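Local structure of 3-alpha-hydroxysteroid dehydrogenase (Pseudomonas sp., 2DKN) at residues I29-D32 with D37-A40. The protein catalyses the reversible NAD-dependent oxidation of 3-alpha-hydroxysteroids to 3-ketosteroids, probably as a short-chain dehydrogenase with a Rossmann fold. Residues are numbered along the deposited sequence; the frame is centred on the assembly and turned at random.
Sequences IGID and DIEA. With NAI (1,4-dihydronicotinamide adenine dinucleotide), chain C.
At the edge of the Rossmann sheet, strand 27-32 pairs in parallel with the short strand 38-39, I31 beside I38 and D32 beside E39, where the adenosine half of NADH binds. G30 O accepts from I38 N, I38 O takes D32 N at 3.0 Å, and D32 O takes A40 N. Before the strand proper, the D37 carboxylate stands in for a backbone acceptor: its OD1 reaches G30 N at 2.8 Å in a nearly straight bond (174°). The N-H meets OD1 on its anti side, 27° out of the carboxylate plane. On one face I38 lies alongside I31, both pointing the same way, and its CD1 spans I31 CG1 (4.0 Å) and, at a slant, I29 CG2 (3.6 Å). D32 is the acidic residue at the C-terminal end of the second strand that in many NAD-dependent Rossmann enzymes takes both hydroxyls of the adenine ribose: its CG, anti to the backbone N (chi1 -152°), presents OD1 to O3B and OD2 to O2B of that ribose, each at 2.6 Å, so both hydroxyls donate to one carboxylate, which would probably repel the 2'-phosphate of NADPH. An alanine here would probably leave both ribose hydroxyls without this acceptor and weaken the hold on the coenzyme. A40 O approaches adenine C2A at 3.2 Å. A10 N donates a second bond to D32 OD1, helping to fix the carboxylate. Strand 3-7 flanks the other edge of 27-32, bonding I29 and I31 through I4 and I6, while helix 45-59 covers the isoleucine face through A54, V55 and C59.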
ATOM      1  N   ILE A  29      14.941 -16.342 -10.121  1.00  8.24           N
ATOM      2  CA  ILE A  29      15.248 -16.382 -11.539  1.00  9.01           C
ATOM      3  C   ILE A  29      15.252 -14.941 -12.054  1.00  9.04           C
ATOM      4  O   ILE A  29      14.212 -14.297 -12.092  1.00 10.16           O
ATOM      5  CB  ILE A  29      14.208 -17.211 -12.310  1.00  8.61           C
ATOM      6  CG1 ILE A  29      14.217 -18.678 -11.811  1.00  9.10           C
ATOM      7  CG2 ILE A  29      14.476 -17.116 -13.802  1.00  8.29           C
ATOM      8  CD1 ILE A  29      12.965 -19.447 -12.190  1.00  8.44           C
ATOM      9  N   GLY A  30      16.420 -14.418 -12.405  1.00  8.17           N
ATOM     10  CA  GLY A  30      16.500 -13.005 -12.794  1.00  8.47           C
ATOM     11  C   GLY A  30      16.370 -12.832 -14.300  1.00  8.71           C
ATOM     12  O   GLY A  30      16.932 -13.616 -15.063  1.00 10.27           O
ATOM     13  N   ILE A  31      15.611 -11.815 -14.725  1.00  7.31           N
ATOM     14  CA  ILE A  31      15.473 -11.492 -16.146  1.00  7.48           C
ATOM     15  C   ILE A  31      15.839 -10.017 -16.327  1.00  7.48           C
ATOM     16  O   ILE A  31      15.319  -9.153 -15.613  1.00  5.83           O
ATOM     17  CB  ILE A  31      14.010 -11.688 -16.652  1.00  8.78           C
ATOM     18  CG1 ILE A  31      13.484 -13.105 -16.348  1.00  9.55           C
ATOM     19  CG2 ILE A  31      13.888 -11.334 -18.160  1.00  8.67           C
ATOM     20  CD1 ILE A  31      12.678 -13.180 -15.060  1.00 10.18           C
ATOM     21  N   ASP A  32      16.759  -9.721 -17.243  1.00  6.84           N
ATOM     22  CA  ASP A  32      17.115  -8.330 -17.485  1.00  6.85           C
ATOM     23  C   ASP A  32      17.718  -8.257 -18.895  1.00  7.19           C
ATOM     24  O   ASP A  32      17.823  -9.281 -19.556  1.00  6.61           O
ATOM     25  CB  ASP A  32      18.115  -7.855 -16.443  1.00  7.93           C
ATOM     26  CG  ASP A  32      18.022  -6.358 -16.180  1.00  9.09           C
ATOM     27  OD1 ASP A  32      17.597  -5.968 -15.066  1.00  8.93           O
ATOM     28  OD2 ASP A  32      18.375  -5.565 -17.086  1.00  9.88           O
ATOM     29  N   ASP A  37      20.246 -14.189 -15.108  1.00 11.70           N
ATOM     30  CA  ASP A  37      20.030 -15.575 -15.521  1.00 13.15           C
ATOM     31  C   ASP A  37      19.479 -15.636 -16.930  1.00 13.02           C
ATOM     32  O   ASP A  37      19.902 -16.462 -17.740  1.00 13.25           O
ATOM     33  CB  ASP A  37      19.027 -16.270 -14.593  1.00 14.98           C
ATOM     34  CG  ASP A  37      19.495 -16.326 -13.170  1.00 17.08           C
ATOM     35  OD1 ASP A  37      18.655 -16.128 -12.266  1.00 17.49           O
ATOM     36  OD2 ASP A  37      20.715 -16.550 -12.950  1.00 17.71           O
ATOM     37  N   ILE A  38      18.510 -14.769 -17.219  1.00 10.72           N
ATOM     38  CA  ILE A  38      17.837 -14.748 -18.501  1.00 10.37           C
ATOM     39  C   ILE A  38      18.000 -13.355 -19.086  1.00 12.22           C
ATOM     40  O   ILE A  38      17.590 -12.373 -18.465  1.00 10.79           O
ATOM     41  CB  ILE A  38      16.342 -15.072 -18.330  1.00 10.19           C
ATOM     42  CG1 ILE A  38      16.146 -16.513 -17.838  1.00 10.74           C
ATOM     43  CG2 ILE A  38      15.556 -14.869 -19.644  1.00 10.59           C
ATOM     44  CD1 ILE A  38      14.724 -16.735 -17.375  1.00 11.02           C
ATOM     45  N   GLU A  39      18.629 -13.267 -20.260  1.00 11.75           N
ATOM     46  CA  GLU A  39      18.901 -11.976 -20.890  1.00 14.61           C
ATOM     47  C   GLU A  39      17.905 -11.821 -22.017  1.00 13.68           C
ATOM     48  O   GLU A  39      17.869 -12.641 -22.951  1.00 13.21           O
ATOM     49  CB  GLU A  39      20.367 -11.879 -21.371  1.00 15.92           C
ATOM     50  CG  GLU A  39      21.317 -12.224 -20.253  1.00 18.68           C
ATOM     51  CD  GLU A  39      22.778 -11.860 -20.482  1.00 20.50           C
ATOM     52  OE1 GLU A  39      23.188 -11.563 -21.617  1.00 22.32           O
ATOM     53  OE2 GLU A  39      23.520 -11.876 -19.475  1.00 24.27           O
ATOM     54  N   ALA A  40      17.047 -10.811 -21.894  1.00 11.81           N
ATOM     55  CA  ALA A  40      15.968 -10.615 -22.849  1.00  9.92           C
ATOM     56  C   ALA A  40      15.542  -9.157 -22.864  1.00 10.11           C
ATOM     57  O   ALA A  40      15.575  -8.467 -21.826  1.00  8.90           O
ATOM     58  CB  ALA A  40      14.776 -11.503 -22.502  1.00 10.50           C
TER
HETATM   59  PA  NAI C4000      16.884   0.622 -12.529  1.00  9.54           P
HETATM   60  O1A NAI C4000      17.173   1.250 -13.831  1.00  9.77           O
HETATM   61  O2A NAI C4000      17.965   0.612 -11.516  1.00  8.48           O
HETATM   62  O5B NAI C4000      16.417  -0.894 -12.756  1.00  9.71           O
HETATM   63  C5B NAI C4000      15.518  -1.226 -13.774  1.00  9.96           C
HETATM   64  C4B NAI C4000      16.019  -2.513 -14.416  1.00  8.82           C
HETATM   65  O4B NAI C4000      15.080  -2.804 -15.434  1.00  9.49           O
HETATM   66  C3B NAI C4000      17.394  -2.363 -15.065  1.00  9.08           C
HETATM   67  O3B NAI C4000      18.248  -3.436 -14.721  1.00  8.38           O
HETATM   68  C2B NAI C4000      17.044  -2.451 -16.539  1.00  8.70           C
HETATM   69  O2B NAI C4000      18.069  -2.983 -17.351  1.00  7.34           O
HETATM   70  C1B NAI C4000      15.770  -3.302 -16.538  1.00  8.05           C
HETATM   71  N9A NAI C4000      15.113  -3.045 -17.827  1.00  7.59           N
HETATM   72  C8A NAI C4000      14.744  -1.825 -18.359  1.00  7.93           C
HETATM   73  N7A NAI C4000      14.259  -2.053 -19.605  1.00  7.70           N
HETATM   74  C5A NAI C4000      14.339  -3.389 -19.878  1.00  7.61           C
HETATM   75  C6A NAI C4000      14.009  -4.172 -20.991  1.00  8.17           C
HETATM   76  N6A NAI C4000      13.641  -3.639 -22.175  1.00  9.12           N
HETATM   77  N1A NAI C4000      14.221  -5.536 -20.927  1.00  7.92           N
HETATM   78  C2A NAI C4000      14.754  -6.125 -19.801  1.00  7.95           C
HETATM   79  N3A NAI C4000      15.083  -5.360 -18.705  1.00  6.84           N
HETATM   80  C4A NAI C4000      14.886  -4.010 -18.756  1.00  7.69           C
HETATM   81  O3  NAI C4000      15.563   1.369 -12.013  1.00 10.14           O
HETATM   82  PN  NAI C4000      14.699   1.075 -10.684  1.00  9.41           P
HETATM   83  O1N NAI C4000      15.176  -0.108  -9.949  1.00  9.97           O
HETATM   84  O2N NAI C4000      14.622   2.357  -9.960  1.00  9.76           O
HETATM   85  O5D NAI C4000      13.275   0.775 -11.358  1.00  9.51           O
HETATM   86  C5D NAI C4000      12.575  -0.432 -11.095  1.00  7.74           C
HETATM   87  C4D NAI C4000      11.097  -0.130 -11.310  1.00  7.85           C
HETATM   88  O4D NAI C4000      10.703   0.830 -10.336  1.00  7.19           O
HETATM   89  C3D NAI C4000      10.794   0.491 -12.672  1.00  7.92           C
HETATM   90  O3D NAI C4000       9.572  -0.068 -13.137  1.00  7.42           O
HETATM   91  C2D NAI C4000      10.533   1.957 -12.333  1.00  8.05           C
HETATM   92  O2D NAI C4000       9.619   2.532 -13.226  1.00  8.01           O
HETATM   93  C1D NAI C4000       9.928   1.843 -10.941  1.00  8.55           C
HETATM   94  N1N NAI C4000      10.005   3.108 -10.161  1.00  8.49           N
HETATM   95  C2N NAI C4000      11.223   3.651  -9.862  1.00  8.47           C
HETATM   96  C3N NAI C4000      11.290   4.825  -9.128  1.00  9.57           C
HETATM   97  C7N NAI C4000      12.632   5.395  -8.744  1.00  8.97           C
HETATM   98  O7N NAI C4000      12.602   6.644  -8.144  1.00 10.32           O
HETATM   99  N7N NAI C4000      13.778   4.723  -8.961  1.00  9.12           N
HETATM  100  C4N NAI C4000      10.110   5.453  -8.685  1.00 10.56           C
HETATM  101  C5N NAI C4000       8.864   4.856  -8.971  1.00 10.10           C
HETATM  102  C6N NAI C4000       8.838   3.685  -9.715  1.00  9.94           C